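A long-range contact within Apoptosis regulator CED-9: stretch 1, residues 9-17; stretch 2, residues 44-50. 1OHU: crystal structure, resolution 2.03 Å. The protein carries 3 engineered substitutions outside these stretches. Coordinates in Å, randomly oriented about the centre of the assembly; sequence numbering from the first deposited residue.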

ATOM      1  N   PRO A   9      -1.349   8.154 -16.724  1.00 59.03           N
ATOM      2  CA  PRO A   9      -0.118   8.471 -15.997  1.00 56.82           C
ATOM      3  C   PRO A   9      -0.466   9.061 -14.635  1.00 54.50           C
ATOM      4  O   PRO A   9       0.317   8.981 -13.688  1.00 55.04           O
ATOM      5  CB  PRO A   9       0.554   9.491 -16.906  1.00 58.26           C
ATOM      6  CG  PRO A   9      -0.626  10.250 -17.449  1.00 59.20           C
ATOM      7  CD  PRO A   9      -1.580   9.125 -17.810  1.00 59.21           C
ATOM      8  N   ARG A  10      -1.657   9.649 -14.557  1.00 51.31           N
ATOM      9  CA  ARG A  10      -2.159  10.278 -13.339  1.00 47.61           C
ATOM     10  C   ARG A  10      -2.380   9.251 -12.227  1.00 45.85           C
ATOM     11  O   ARG A  10      -2.285   9.578 -11.044  1.00 46.09           O
ATOM     12  CB  ARG A  10      -3.480  10.996 -13.640  1.00 46.15           C
ATOM     13  CG  ARG A  10      -3.935  11.970 -12.569  1.00 45.30           C
ATOM     14  CD  ARG A  10      -5.267  12.614 -12.940  1.00 43.54           C
ATOM     15  NE  ARG A  10      -6.364  11.646 -12.933  1.00 41.70           N
ATOM     16  CZ  ARG A  10      -6.946  11.188 -11.830  1.00 40.65           C
ATOM     17  NH1 ARG A  10      -6.542  11.620 -10.643  1.00 39.83           N
ATOM     18  NH2 ARG A  10      -7.918  10.290 -11.908  1.00 39.47           N
ATOM     19  N   LEU A  11      -2.668   8.012 -12.616  1.00 42.13           N
ATOM     20  CA  LEU A  11      -2.923   6.951 -11.653  1.00 40.50           C
ATOM     21  C   LEU A  11      -1.851   5.864 -11.593  1.00 38.81           C
ATOM     22  O   LEU A  11      -2.121   4.757 -11.123  1.00 37.77           O
ATOM     23  CB  LEU A  11      -4.280   6.301 -11.945  1.00 39.76           C
ATOM     24  CG  LEU A  11      -5.487   7.241 -11.924  1.00 41.32           C
ATOM     25  CD1 LEU A  11      -6.752   6.459 -12.253  1.00 42.70           C
ATOM     26  CD2 LEU A  11      -5.604   7.899 -10.559  1.00 42.45           C
ATOM     27  N   ASP A  12      -0.642   6.161 -12.064  1.00 37.48           N
ATOM     28  CA  ASP A  12       0.415   5.155 -12.019  1.00 37.18           C
ATOM     29  C   ASP A  12       0.482   4.608 -10.605  1.00 36.43           C
ATOM     30  O   ASP A  12       0.360   5.353  -9.635  1.00 34.39           O
ATOM     31  CB  ASP A  12       1.774   5.748 -12.400  1.00 36.38           C
ATOM     32  CG  ASP A  12       1.869   6.084 -13.873  1.00 37.89           C
ATOM     33  OD1 ASP A  12       1.432   5.255 -14.700  1.00 37.96           O
ATOM     34  OD2 ASP A  12       2.387   7.170 -14.205  1.00 41.03           O
ATOM     35  N   ILE A  13       0.665   3.299 -10.496  1.00 36.24           N
ATOM     36  CA  ILE A  13       0.741   2.657  -9.201  1.00 36.67           C
ATOM     37  C   ILE A  13       1.787   3.296  -8.286  1.00 35.40           C
ATOM     38  O   ILE A  13       1.554   3.436  -7.090  1.00 35.87           O
ATOM     39  CB  ILE A  13       1.003   1.134  -9.369  1.00 37.73           C
ATOM     40  CG1 ILE A  13      -0.257   0.361  -8.975  1.00 38.64           C
ATOM     41  CG2 ILE A  13       2.207   0.682  -8.557  1.00 41.34           C
ATOM     42  CD1 ILE A  13      -0.810   0.705  -7.604  1.00 33.63           C
ATOM     43  N   GLU A  14       2.927   3.699  -8.841  1.00 34.04           N
ATOM     44  CA  GLU A  14       3.972   4.316  -8.027  1.00 32.35           C
ATOM     45  C   GLU A  14       3.452   5.481  -7.215  1.00 31.71           C
ATOM     46  O   GLU A  14       3.870   5.684  -6.069  1.00 31.44           O
ATOM     47  CB  GLU A  14       5.135   4.802  -8.893  1.00 31.35           C
ATOM     48  CG  GLU A  14       5.974   3.679  -9.455  1.00 32.44           C
ATOM     49  CD  GLU A  14       5.271   2.927 -10.562  1.00 34.99           C
ATOM     50  OE1 GLU A  14       5.723   1.811 -10.891  1.00 33.37           O
ATOM     51  OE2 GLU A  14       4.278   3.457 -11.109  1.00 34.75           O
ATOM     52  N   GLY A  15       2.550   6.252  -7.813  1.00 29.05           N
ATOM     53  CA  GLY A  15       1.991   7.403  -7.131  1.00 28.68           C
ATOM     54  C   GLY A  15       1.275   7.029  -5.849  1.00 29.11           C
ATOM     55  O   GLY A  15       1.396   7.726  -4.844  1.00 30.86           O
ATOM     56  N   PHE A  16       0.525   5.932  -5.876  1.00 30.02           N
ATOM     57  CA  PHE A  16      -0.194   5.496  -4.681  1.00 29.33           C
ATOM     58  C   PHE A  16       0.779   4.977  -3.628  1.00 28.56           C
ATOM     59  O   PHE A  16       0.663   5.298  -2.441  1.00 27.58           O
ATOM     60  CB  PHE A  16      -1.194   4.380  -5.015  1.00 31.57           C
ATOM     61  CG  PHE A  16      -2.351   4.826  -5.865  1.00 34.49           C
ATOM     62  CD1 PHE A  16      -2.189   5.038  -7.232  1.00 35.02           C
ATOM     63  CD2 PHE A  16      -3.607   5.031  -5.298  1.00 34.85           C
ATOM     64  CE1 PHE A  16      -3.262   5.448  -8.022  1.00 36.81           C
ATOM     65  CE2 PHE A  16      -4.687   5.441  -6.077  1.00 36.53           C
ATOM     66  CZ  PHE A  16      -4.515   5.650  -7.442  1.00 36.37           C
ATOM     67  N   VAL A  17       1.740   4.169  -4.064  1.00 26.35           N
ATOM     68  CA  VAL A  17       2.709   3.594  -3.140  1.00 24.36           C
ATOM     69  C   VAL A  17       3.530   4.686  -2.459  1.00 23.89           C
ATOM     70  O   VAL A  17       3.684   4.679  -1.241  1.00 24.46           O
ATOM     71  CB  VAL A  17       3.647   2.610  -3.858  1.00 22.67           C
ATOM     72  CG1 VAL A  17       4.531   1.910  -2.837  1.00 21.30           C
ATOM     73  CG2 VAL A  17       2.837   1.590  -4.646  1.00 22.76           C
TER
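Stretch 2 (44-50) PEHEMMR

Long-range contacts between helices often rest on one aromatic side chain, with a charged pair closing the flank, and this segment of CED-9 is a compact example. Residues 44-50 are helical throughout, and the helix runs on beyond the stretch. They lie against residues 10-16, of which the later part is helical. The two helices point in broadly the same direction, crossing at -44° with their axes 9.7 Å apart at closest approach. The backbones come nearest at Phe 16 and His 46, whose CA atoms are 5.5 Å apart, and together the stretches bury 384 Å².

Phe 16 is the centre of the contact and has the largest area covered by the other stretch. Its chi1 is m, and although its CA-to-CB bond points sideways, the end of the side chain comes nearer to helix 44-50. His 46 presents its edge to the face of this ring in a nearly perpendicular arrangement, planes at 89° and centroids 4.6 Å apart, with His 46 ND1 3.7 Å from Phe 16 CD2. That nitrogen is buried by the contact and has no polar partner in the model. The imidazole also lies close to the backbone, His 46 CE1 standing 3.4 Å from Gly 15 C. The absence of a side chain at Gly 15 matters here, since an ideal CB on Gly 15 would fall 3.1 Å from His 46 CE1, which is tight. At its edge, the Phe 16 ring meets Met 49, with Phe 16 CD2 4.0 Å from Met 49 CB.

Glu 45 joins this packing to the charged flank. Its CB lies 3.5 Å from Phe 16 CZ, while its carboxylate receives the guanidinium of Arg 10 in a two-pronged salt bridge: Arg 10 NH1 to Glu 45 OE2 and Arg 10 NH2 to Glu 45 OE1, both 3.0 Å and nearly straight. Leu 11 packs alongside, its CD2 3.7 Å from Glu 45 CD.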

ATOM      1  N   PRO A  44      -6.812  12.681  -5.791  1.00 47.85           N
ATOM      2  CA  PRO A  44      -7.890  12.329  -4.863  1.00 47.23           C
ATOM      3  C   PRO A  44      -7.939  10.823  -4.601  1.00 46.75           C
ATOM      4  O   PRO A  44      -8.357  10.387  -3.528  1.00 45.86           O
ATOM      5  CB  PRO A  44      -9.146  12.868  -5.564  1.00 47.21           C
ATOM      6  CG  PRO A  44      -8.753  12.917  -7.017  1.00 48.37           C
ATOM      7  CD  PRO A  44      -7.335  13.409  -6.960  1.00 47.97           C
ATOM      8  N   GLU A  45      -7.502  10.031  -5.578  1.00 46.44           N
ATOM      9  CA  GLU A  45      -7.480   8.583  -5.417  1.00 47.06           C
ATOM     10  C   GLU A  45      -6.418   8.194  -4.391  1.00 46.50           C
ATOM     11  O   GLU A  45      -6.499   7.124  -3.785  1.00 46.12           O
ATOM     12  CB  GLU A  45      -7.187   7.877  -6.743  1.00 48.14           C
ATOM     13  CG  GLU A  45      -8.310   7.940  -7.771  1.00 51.61           C
ATOM     14  CD  GLU A  45      -8.363   9.265  -8.515  1.00 53.19           C
ATOM     15  OE1 GLU A  45      -9.232   9.408  -9.402  1.00 55.52           O
ATOM     16  OE2 GLU A  45      -7.540  10.159  -8.221  1.00 52.75           O
ATOM     17  N   HIS A  46      -5.421   9.060  -4.212  1.00 44.75           N
ATOM     18  CA  HIS A  46      -4.358   8.820  -3.237  1.00 43.38           C
ATOM     19  C   HIS A  46      -4.962   9.030  -1.853  1.00 43.20           C
ATOM     20  O   HIS A  46      -4.781   8.220  -0.944  1.00 41.74           O
ATOM     21  CB  HIS A  46      -3.203   9.822  -3.394  1.00 41.59           C
ATOM     22  CG  HIS A  46      -2.435   9.691  -4.672  1.00 37.99           C
ATOM     23  ND1 HIS A  46      -2.392   8.526  -5.404  1.00 39.89           N
ATOM     24  CD2 HIS A  46      -1.620  10.565  -5.308  1.00 36.61           C
ATOM     25  CE1 HIS A  46      -1.580   8.685  -6.435  1.00 37.73           C
ATOM     26  NE2 HIS A  46      -1.100   9.914  -6.398  1.00 37.49           N
ATOM     27  N   GLU A  47      -5.673  10.144  -1.710  1.00 44.09           N
ATOM     28  CA  GLU A  47      -6.308  10.501  -0.452  1.00 45.15           C
ATOM     29  C   GLU A  47      -7.344   9.473  -0.023  1.00 44.68           C
ATOM     30  O   GLU A  47      -7.644   9.342   1.165  1.00 43.93           O
ATOM     31  CB  GLU A  47      -6.919  11.897  -0.564  1.00 47.09           C
ATOM     32  CG  GLU A  47      -5.907  13.001  -0.281  1.00 51.89           C
ATOM     33  CD  GLU A  47      -6.299  14.346  -0.861  1.00 55.60           C
ATOM     34  OE1 GLU A  47      -7.463  14.770  -0.683  1.00 59.95           O
ATOM     35  OE2 GLU A  47      -5.432  14.991  -1.491  1.00 57.57           O
HETATM   36  N   MSE A  48      -7.879   8.733  -0.989  1.00 44.40           N
HETATM   37  CA  MSE A  48      -8.854   7.695  -0.683  1.00 44.24           C
HETATM   38  C   MSE A  48      -8.093   6.439  -0.291  1.00 43.41           C
HETATM   39  O   MSE A  48      -8.611   5.592   0.436  1.00 43.72           O
HETATM   40  CB  MSE A  48      -9.743   7.408  -1.895  1.00 45.27           C
HETATM   41  CG  MSE A  48     -10.758   6.275  -1.696  1.00 47.98           C
HETATM   42 SE   MSE A  48     -12.038   6.522  -0.236  1.00 51.67          SE
HETATM   43  CE  MSE A  48     -11.869   8.427   0.063  1.00 47.12           C
HETATM   44  N   MSE A  49      -6.860   6.321  -0.780  1.00 41.98           N
HETATM   45  CA  MSE A  49      -6.026   5.164  -0.465  1.00 40.18           C
HETATM   46  C   MSE A  49      -5.449   5.309   0.936  1.00 39.37           C
HETATM   47  O   MSE A  49      -5.124   4.313   1.584  1.00 39.55           O
HETATM   48  CB  MSE A  49      -4.890   5.020  -1.484  1.00 40.85           C
HETATM   49  CG  MSE A  49      -3.964   3.833  -1.236  1.00 36.42           C
HETATM   50 SE   MSE A  49      -4.856   2.120  -1.246  1.00 40.06          SE
HETATM   51  CE  MSE A  49      -5.054   1.879  -3.150  1.00 37.64           C
ATOM     52  N   ARG A  50      -5.328   6.549   1.405  1.00 38.18           N
ATOM     53  CA  ARG A  50      -4.805   6.807   2.742  1.00 38.26           C
ATOM     54  C   ARG A  50      -5.797   6.321   3.779  1.00 38.99           C
ATOM     55  O   ARG A  50      -5.412   5.742   4.793  1.00 39.07           O
ATOM     56  CB  ARG A  50      -4.558   8.297   2.964  1.00 36.83           C
ATOM     57  CG  ARG A  50      -3.480   8.908   2.090  1.00 35.79           C
ATOM     58  CD  ARG A  50      -3.300  10.389   2.417  1.00 34.67           C
ATOM     59  NE  ARG A  50      -2.412  11.055   1.475  1.00 33.82           N
ATOM     60  CZ  ARG A  50      -2.056  12.333   1.557  1.00 34.84           C
ATOM     61  NH1 ARG A  50      -2.518  13.088   2.541  1.00 35.23           N
ATOM     62  NH2 ARG A  50      -1.232  12.854   0.657  1.00 31.97           N
TER